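PDB 4YXP: mRNA export factor from Human herpesvirus 1, which regulates viral gene expression, inhibiting cellular splicing, contributing to the shutoff of host protein synthesis and mediating nuclear export of viral intronless mRNAs. Local coordinates for the interface of chains A and B. Sequence-based numbering; all coordinates share one arbitrary frame. Chains: chain A/B, mRNA export factor.

The folded C-terminal domain of ICP27 illustrates how an intertwined dimer spreads its grip over well-separated patches. Contact 1 uses the N-terminal arm of chain B, contact 2 the near-symmetric crossing of the two helices that begin at residue 146, and contact 3 the C-terminal segment of chain B. Between centres of their C-alpha atoms, contact 1 lies about 26 Å from contact 2 and about 35 Å from contact 3, while contacts 2 and 3 are about 20 Å apart. Helix 93-109 of chain A joins the last two through A:Arg108 and A:Met102. Two-fold symmetry repeats each contact with the chains exchanged.

Contact 1: the interface of chains A and B. Residues chain A 181-183, 185, 191, 216, 225; chain B 6-9, 12, 16.
An arm-exchange interface joins the two subunits here: the extended N-terminal residues of chain B, and its helix 10-17, lie along the surface of chain A and help to intertwine the homodimer. At the outer end the carboxylate of B:Asp6 caps the 3-10 helix 182-184. Its CG stands anti to the backbone N (chi1 -165°), and OD2 takes the amide N of A:Leu182 on the syn lone pair at 2.9 Å. OD1 receives the amide N of A:Ala183, also at 2.9 Å, but from above the carboxylate plane. The two N-H groups grip the carboxylate and may help to stabilise its negative charge. Further along, B:Ile8 points its CD1 over one face of the A:Phe225 ring, near the rim, 3.9 Å from CE1. One methyl of B:Leu16, CD1, meets CD1 of A:Phe191 at 3.7 Å, the two side chains crossing obliquely. The hydroxyl OG1 of B:Thr12 lies 2.6 Å from OD2 of B:Asp9, which probably holds its proton more of the time; the bond from OG1 to the carbonyl O of A:Ile185, on an in-plane lone pair, is longer at 3.3 Å. The backbone N of B:Asp9 shares a water with the carbonyls of A:Leu182 and A:Ile185. Capping, packing and bridging water fasten one subunit's arm to the other's body.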
# COMPACT_ATOMS: atom_id res chain seq x y z
N ARG A 181 17.24 3.65 -14.00
CA ARG A 181 18.24 4.46 -14.70
C ARG A 181 18.03 5.95 -14.43
O ARG A 181 16.91 6.45 -14.54
CB ARG A 181 18.19 4.20 -16.21
CG ARG A 181 18.60 2.81 -16.63
CD ARG A 181 18.53 2.66 -18.14
NE ARG A 181 18.76 1.29 -18.58
CZ ARG A 181 18.90 0.93 -19.85
NH1 ARG A 181 18.83 1.83 -20.82
NH2 ARG A 181 19.10 -0.34 -20.16
N LEU A 182 19.11 6.65 -14.09
CA LEU A 182 19.03 8.09 -13.90
C LEU A 182 18.57 8.77 -15.19
O LEU A 182 17.86 9.77 -15.15
CB LEU A 182 20.39 8.66 -13.47
CG LEU A 182 20.91 8.18 -12.12
CD1 LEU A 182 22.30 8.75 -11.86
CD2 LEU A 182 19.96 8.55 -10.99
N ALA A 183 18.95 8.20 -16.33
CA ALA A 183 18.61 8.76 -17.63
C ALA A 183 17.11 8.74 -17.90
O ALA A 183 16.62 9.45 -18.77
CB ALA A 183 19.35 8.02 -18.73
N ILE A 185 14.87 9.67 -15.71
CA ILE A 185 14.23 10.71 -14.91
C ILE A 185 13.98 11.96 -15.76
O ILE A 185 14.92 12.61 -16.22
CB ILE A 185 15.08 11.05 -13.67
CG1 ILE A 185 15.18 9.81 -12.76
CG2 ILE A 185 14.47 12.22 -12.90
CD1 ILE A 185 16.10 9.98 -11.56
N PHE A 191 11.46 10.99 -10.94
CA PHE A 191 12.55 11.25 -10.00
C PHE A 191 12.33 10.49 -8.69
O PHE A 191 13.22 9.76 -8.24
CB PHE A 191 12.67 12.75 -9.69
CG PHE A 191 13.64 13.06 -8.59
CD1 PHE A 191 15.01 13.08 -8.85
CD2 PHE A 191 13.20 13.32 -7.31
CE1 PHE A 191 15.91 13.35 -7.84
CE2 PHE A 191 14.10 13.59 -6.29
CZ PHE A 191 15.46 13.61 -6.56
N GLY A 216 22.20 9.94 -7.65
CA GLY A 216 22.39 10.84 -8.77
C GLY A 216 23.47 11.90 -8.55
O GLY A 216 23.55 12.88 -9.29
N PHE A 225 20.12 19.23 -6.63
CA PHE A 225 18.88 19.15 -7.41
C PHE A 225 17.68 18.72 -6.56
O PHE A 225 16.55 18.71 -7.06
CB PHE A 225 19.04 18.20 -8.59
CG PHE A 225 19.65 16.88 -8.22
CD1 PHE A 225 18.87 15.87 -7.67
CD2 PHE A 225 21.00 16.65 -8.40
CE1 PHE A 225 19.43 14.66 -7.32
CE2 PHE A 225 21.57 15.44 -8.05
CZ PHE A 225 20.78 14.44 -7.51
N ASP B 6 25.39 7.45 -17.29
CA ASP B 6 24.06 7.57 -16.69
C ASP B 6 24.01 8.77 -15.74
O ASP B 6 24.79 8.85 -14.79
CB ASP B 6 23.70 6.29 -15.93
CG ASP B 6 22.22 6.21 -15.59
OD1 ASP B 6 21.39 6.61 -16.44
OD2 ASP B 6 21.88 5.75 -14.48
N THR B 7 23.10 9.70 -16.01
CA THR B 7 22.98 10.91 -15.21
C THR B 7 21.59 11.53 -15.34
O THR B 7 20.85 11.21 -16.27
CB THR B 7 24.04 11.96 -15.62
OG1 THR B 7 24.06 13.03 -14.68
CG2 THR B 7 23.74 12.51 -17.02
N ILE B 8 21.23 12.39 -14.39
CA ILE B 8 20.01 13.18 -14.51
C ILE B 8 20.32 14.36 -15.42
O ILE B 8 21.19 15.18 -15.12
CB ILE B 8 19.49 13.66 -13.14
CG1 ILE B 8 19.24 12.46 -12.21
CG2 ILE B 8 18.20 14.46 -13.32
CD1 ILE B 8 18.97 12.85 -10.77
N ASP B 9 19.61 14.45 -16.54
CA ASP B 9 19.90 15.48 -17.54
C ASP B 9 19.65 16.88 -16.99
O ASP B 9 18.84 17.06 -16.07
CB ASP B 9 19.08 15.25 -18.80
CG ASP B 9 17.62 15.61 -18.62
OD1 ASP B 9 17.28 16.81 -18.74
OD2 ASP B 9 16.81 14.70 -18.36
N THR B 12 16.04 18.42 -16.87
CA THR B 12 15.21 17.88 -15.80
C THR B 12 15.59 18.49 -14.46
O THR B 12 14.74 18.72 -13.61
CB THR B 12 15.32 16.35 -15.74
OG1 THR B 12 14.94 15.79 -17.00
CG2 THR B 12 14.42 15.78 -14.65
N LEU B 16 13.06 20.17 -11.73
CA LEU B 16 13.00 19.78 -10.32
C LEU B 16 13.20 20.97 -9.38
O LEU B 16 12.50 21.09 -8.38
CB LEU B 16 14.05 18.70 -10.03
CG LEU B 16 13.84 17.36 -10.73
CD1 LEU B 16 15.02 16.43 -10.46
CD2 LEU B 16 12.54 16.70 -10.30
O HOH W 1 17.62 12.22 -16.68
O HOH W 2 23.00 12.83 -11.97

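Contact 2: the interface of chains A and B. Residues chain A 108, 151-152, 155; chain B 151-152, 155-156, 158.
Hydroxyl meets hydroxyl where the paired long helices cross: OG1 of A:Thr155 and OG1 of B:Thr155 reach tip to tip, 2.6 Å apart, in a hydrogen bond for which either oxygen could be the donor. Each OG1, anti to its own carbonyl carbon (chi1 -66° in chain A), also lies 3.0 Å from the backbone O of A:Asp151 or B:Asp151 in its own helix. At any moment one hydroxyl probably donates to its helix and the other to that hydroxyl, and the roles may swap. The methyl CG2 of A:Thr155 slides past B:Asp151 in the opposite direction, 3.8 Å from CB. To one side, A:Arg108 sends an extended chain to B:Thr155, midway along helix 146-167, where NH1 bonds to the carbonyl O at 2.8 Å, on a lone pair. The same NH1 holds OD2 of A:Asp151 through its anti lone pair at 3.0 Å, so this carboxylate positions the guanidinium. From across the interface B:Arg158, bent at chi3, brings NE to 3.5 Å from that OD2 in a looser salt bridge. Farther out, the guanidinium of B:Arg156 places one face over the carbonyl O of A:Arg108, while OD1 of B:Asn152 accepts NE at its edge. The site pins the two helices together close to the dimer's two-fold axis.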
# COMPACT_ATOMS: atom_id res chain seq x y z
N ARG A 108 4.55 1.28 5.87
CA ARG A 108 3.72 0.45 5.00
C ARG A 108 2.22 0.66 5.27
O ARG A 108 1.39 0.20 4.49
CB ARG A 108 4.11 -1.03 5.15
CG ARG A 108 5.44 -1.34 4.44
CD ARG A 108 5.95 -2.76 4.63
NE ARG A 108 7.27 -2.90 4.00
CZ ARG A 108 7.48 -3.14 2.71
NH1 ARG A 108 6.45 -3.31 1.88
NH2 ARG A 108 8.72 -3.22 2.24
N ASP A 151 6.98 1.16 -1.79
CA ASP A 151 5.83 0.27 -1.97
C ASP A 151 4.51 0.97 -1.67
O ASP A 151 3.52 0.78 -2.39
CB ASP A 151 5.97 -0.96 -1.07
CG ASP A 151 6.87 -2.03 -1.66
OD1 ASP A 151 7.43 -1.80 -2.76
OD2 ASP A 151 7.03 -3.09 -1.03
N ASN A 152 4.49 1.75 -0.59
CA ASN A 152 3.31 2.51 -0.21
C ASN A 152 2.91 3.47 -1.32
O ASN A 152 1.76 3.49 -1.75
CB ASN A 152 3.57 3.26 1.11
CG ASN A 152 2.36 4.05 1.59
OD1 ASN A 152 1.67 4.70 0.80
ND2 ASN A 152 2.10 4.00 2.88
N THR A 155 1.64 1.71 -4.53
CA THR A 155 0.30 1.16 -4.37
C THR A 155 -0.76 2.25 -4.55
O THR A 155 -1.78 2.04 -5.19
CB THR A 155 0.11 0.50 -2.99
OG1 THR A 155 0.96 -0.65 -2.89
CG2 THR A 155 -1.34 0.08 -2.75
N ASP B 151 -2.55 -5.23 -4.27
CA ASP B 151 -1.41 -4.34 -4.04
C ASP B 151 -1.29 -3.93 -2.58
O ASP B 151 -0.19 -3.89 -2.01
CB ASP B 151 -1.51 -3.08 -4.91
CG ASP B 151 -1.10 -3.31 -6.35
OD1 ASP B 151 -0.67 -4.44 -6.68
OD2 ASP B 151 -1.19 -2.36 -7.16
N ASN B 152 -2.42 -3.60 -1.97
CA ASN B 152 -2.44 -3.16 -0.58
C ASN B 152 -1.95 -4.26 0.37
O ASN B 152 -1.09 -4.02 1.22
CB ASN B 152 -3.85 -2.70 -0.18
CG ASN B 152 -3.84 -1.78 1.03
OD1 ASN B 152 -2.80 -1.22 1.40
ND2 ASN B 152 -4.99 -1.62 1.65
N THR B 155 1.79 -4.91 -0.08
CA THR B 155 2.61 -3.85 0.51
C THR B 155 2.74 -4.09 2.01
O THR B 155 3.82 -3.95 2.58
CB THR B 155 2.00 -2.45 0.24
OG1 THR B 155 2.08 -2.15 -1.16
CG2 THR B 155 2.73 -1.36 1.03
N ARG B 156 1.65 -4.47 2.66
CA ARG B 156 1.65 -4.59 4.11
C ARG B 156 2.30 -5.89 4.60
O ARG B 156 2.94 -5.90 5.65
CB ARG B 156 0.21 -4.48 4.63
CG ARG B 156 -0.34 -3.05 4.50
CD ARG B 156 -1.86 -2.95 4.62
NE ARG B 156 -2.30 -1.59 4.29
CZ ARG B 156 -2.42 -0.60 5.17
NH1 ARG B 156 -2.16 -0.79 6.46
NH2 ARG B 156 -2.82 0.61 4.76
N ARG B 158 4.57 -8.00 2.80
CA ARG B 158 5.75 -8.49 2.08
C ARG B 158 6.90 -8.91 3.01
O ARG B 158 7.46 -10.00 2.83
CB ARG B 158 6.24 -7.43 1.08
CG ARG B 158 7.43 -7.89 0.23
CD ARG B 158 7.83 -6.84 -0.80
NE ARG B 158 6.72 -6.48 -1.68
CZ ARG B 158 6.41 -7.11 -2.81
NH1 ARG B 158 7.11 -8.16 -3.22
NH2 ARG B 158 5.38 -6.69 -3.54

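Contact 3: the interface of chains A and B. Residues chain A 39, 42-43, 48, 58-62, 98-99, 102-103, 106; chain B 253, 257, 263-265.
The C-terminal segment important for homodimerization begins with B:Tyr263 to B:His265, which, together with the preceding helix 249-259, dock against helix 93-109 and the loops of chain A. B:His265 buries more surface than any other residue of this patch. With CG anti to the backbone N (chi1 177°), it sets its imidazole so that CZ of A:Phe43 comes over the centre of one face, 3.7 Å from CD2, the two rings edge-to-face with planes 80° apart. At the imidazole edge, ND1 donates to the carbonyl O of A:Ala60 at 3.1 Å, nearly straight (168° at H) and in the ring plane, though above the carbonyl plane of the acceptor. This bond fixes the turn of the ring and suggests a proton on ND1. On the same side as A:Phe43, the methyl CB of A:Ala99 comes 3.5 Å from NE2. Beside it, A:Met102 bends at chi3 so that CE touches CB of B:Val264 at 3.5 Å. A:Met39, bent at chi2 and chi3, crosses B:His257 at about a right angle, its SD 3.7 Å from ND1. Its methyl CE also packs 3.4 Å from CD1 of B:Leu253. In the fold, helix 93-109 of one subunit is thus overlaid by the last helix and tail of the other.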
# COMPACT_ATOMS: atom_id res chain seq x y z
N MET A 39 4.18 -5.48 21.48
CA MET A 39 4.29 -4.05 21.20
C MET A 39 4.39 -3.19 22.46
O MET A 39 4.56 -1.98 22.38
CB MET A 39 3.09 -3.58 20.37
CG MET A 39 3.11 -4.01 18.92
SD MET A 39 4.59 -3.45 18.06
CE MET A 39 5.22 -5.00 17.48
N PRO A 42 8.92 -3.17 22.95
CA PRO A 42 9.60 -3.78 21.80
C PRO A 42 11.13 -3.67 21.86
O PRO A 42 11.82 -4.52 21.30
CB PRO A 42 9.05 -2.98 20.61
CG PRO A 42 8.66 -1.68 21.18
CD PRO A 42 8.17 -1.96 22.57
N PHE A 43 11.64 -2.64 22.53
CA PHE A 43 13.09 -2.47 22.65
C PHE A 43 13.68 -3.37 23.73
O PHE A 43 14.90 -3.51 23.83
CB PHE A 43 13.43 -1.01 22.93
CG PHE A 43 13.38 -0.13 21.71
CD1 PHE A 43 14.45 -0.07 20.84
CD2 PHE A 43 12.25 0.63 21.43
CE1 PHE A 43 14.41 0.72 19.71
CE2 PHE A 43 12.21 1.43 20.30
CZ PHE A 43 13.29 1.48 19.44
N PHE A 48 17.58 3.25 22.27
CA PHE A 48 18.67 4.16 21.95
C PHE A 48 19.05 4.96 23.19
O PHE A 48 18.17 5.46 23.89
CB PHE A 48 18.28 5.12 20.83
CG PHE A 48 18.15 4.47 19.48
CD1 PHE A 48 19.26 3.94 18.85
CD2 PHE A 48 16.92 4.42 18.83
CE1 PHE A 48 19.15 3.35 17.60
CE2 PHE A 48 16.81 3.83 17.59
CZ PHE A 48 17.92 3.30 16.97
N VAL A 58 12.45 11.55 19.91
CA VAL A 58 12.16 10.55 18.88
C VAL A 58 13.03 9.31 19.03
O VAL A 58 12.89 8.34 18.28
CB VAL A 58 12.31 11.15 17.47
CG1 VAL A 58 11.31 12.29 17.27
CG2 VAL A 58 13.74 11.63 17.22
N LEU A 59 13.94 9.33 20.01
CA LEU A 59 14.76 8.16 20.29
C LEU A 59 14.06 7.25 21.29
O LEU A 59 14.31 6.04 21.32
CB LEU A 59 16.13 8.58 20.82
CG LEU A 59 17.08 9.23 19.81
CD1 LEU A 59 18.39 9.61 20.49
CD2 LEU A 59 17.34 8.32 18.62
N ALA A 60 13.18 7.82 22.11
CA ALA A 60 12.45 7.05 23.11
C ALA A 60 11.47 6.09 22.45
O ALA A 60 11.08 6.28 21.29
CB ALA A 60 11.71 7.99 24.05
N GLY A 61 11.07 5.06 23.19
CA GLY A 61 10.02 4.16 22.75
C GLY A 61 8.65 4.67 23.12
O GLY A 61 7.77 3.90 23.52
N GLN A 62 8.46 5.98 23.01
CA GLN A 62 7.19 6.62 23.31
C GLN A 62 6.37 6.81 22.04
O GLN A 62 5.14 6.72 22.05
CB GLN A 62 7.42 7.96 24.01
CG GLN A 62 6.22 8.91 24.02
CD GLN A 62 6.27 9.93 22.89
OE1 GLN A 62 6.78 9.65 21.80
NE2 GLN A 62 5.76 11.12 23.16
N THR A 98 15.73 -3.07 15.87
CA THR A 98 14.39 -2.90 16.44
C THR A 98 13.67 -1.76 15.74
O THR A 98 12.55 -1.92 15.24
CB THR A 98 14.44 -2.62 17.96
OG1 THR A 98 15.03 -3.73 18.64
CG2 THR A 98 13.04 -2.38 18.52
N ALA A 99 14.32 -0.60 15.71
CA ALA A 99 13.75 0.60 15.11
C ALA A 99 13.40 0.38 13.64
O ALA A 99 12.34 0.81 13.17
CB ALA A 99 14.70 1.77 15.26
N MET A 102 10.24 -1.72 13.17
CA MET A 102 9.05 -0.95 13.52
C MET A 102 8.75 0.11 12.46
O MET A 102 7.60 0.26 12.02
CB MET A 102 9.22 -0.30 14.89
CG MET A 102 9.30 -1.31 16.03
SD MET A 102 9.66 -0.55 17.63
CE MET A 102 8.10 0.28 17.94
N ARG A 103 9.78 0.84 12.04
CA ARG A 103 9.63 1.88 11.03
C ARG A 103 9.10 1.30 9.72
O ARG A 103 8.28 1.92 9.03
CB ARG A 103 10.96 2.61 10.79
CG ARG A 103 10.90 3.62 9.65
CD ARG A 103 12.22 4.39 9.49
NE ARG A 103 12.19 5.22 8.28
CZ ARG A 103 11.83 6.51 8.25
NH1 ARG A 103 11.48 7.14 9.36
NH2 ARG A 103 11.83 7.16 7.10
N VAL A 106 5.41 0.97 10.04
CA VAL A 106 4.78 2.29 10.03
C VAL A 106 4.64 2.81 8.61
O VAL A 106 3.56 3.24 8.20
CB VAL A 106 5.56 3.30 10.90
CG1 VAL A 106 4.96 4.71 10.77
CG2 VAL A 106 5.57 2.87 12.35
N LEU B 253 8.34 -9.22 15.84
CA LEU B 253 8.01 -7.81 15.98
C LEU B 253 7.19 -7.31 14.78
O LEU B 253 6.22 -6.57 14.93
CB LEU B 253 9.30 -6.99 16.13
CG LEU B 253 9.22 -5.57 16.71
CD1 LEU B 253 8.54 -5.55 18.06
CD2 LEU B 253 10.63 -5.00 16.83
N HIS B 257 3.25 -6.00 14.95
CA HIS B 257 2.94 -4.60 14.66
C HIS B 257 1.92 -4.49 13.52
O HIS B 257 1.18 -3.51 13.45
CB HIS B 257 4.21 -3.83 14.31
CG HIS B 257 4.11 -2.36 14.55
ND1 HIS B 257 3.01 -1.77 15.14
CD2 HIS B 257 4.98 -1.35 14.31
CE1 HIS B 257 3.20 -0.47 15.24
NE2 HIS B 257 4.39 -0.18 14.74
N TYR B 263 1.06 3.59 16.56
CA TYR B 263 2.44 4.06 16.48
C TYR B 263 3.15 4.01 17.83
O TYR B 263 2.57 4.36 18.86
CB TYR B 263 2.48 5.50 15.93
CG TYR B 263 3.86 6.11 15.88
CD1 TYR B 263 4.69 5.90 14.79
CD2 TYR B 263 4.34 6.91 16.91
CE1 TYR B 263 5.96 6.46 14.73
CE2 TYR B 263 5.61 7.47 16.87
CZ TYR B 263 6.41 7.24 15.77
OH TYR B 263 7.67 7.80 15.72
N VAL B 264 4.41 3.59 17.81
CA VAL B 264 5.23 3.54 19.01
C VAL B 264 6.56 4.25 18.74
O VAL B 264 7.00 5.07 19.54
CB VAL B 264 5.46 2.09 19.47
CG1 VAL B 264 6.43 2.03 20.65
CG2 VAL B 264 4.13 1.44 19.85
N HIS B 265 7.19 3.91 17.62
CA HIS B 265 8.52 4.42 17.29
C HIS B 265 8.79 4.23 15.79
O HIS B 265 8.22 3.34 15.18
CB HIS B 265 9.58 3.69 18.12
CG HIS B 265 10.99 4.08 17.81
ND1 HIS B 265 11.71 4.95 18.60
CD2 HIS B 265 11.82 3.70 16.81
CE1 HIS B 265 12.92 5.10 18.09
NE2 HIS B 265 13.01 4.35 17.00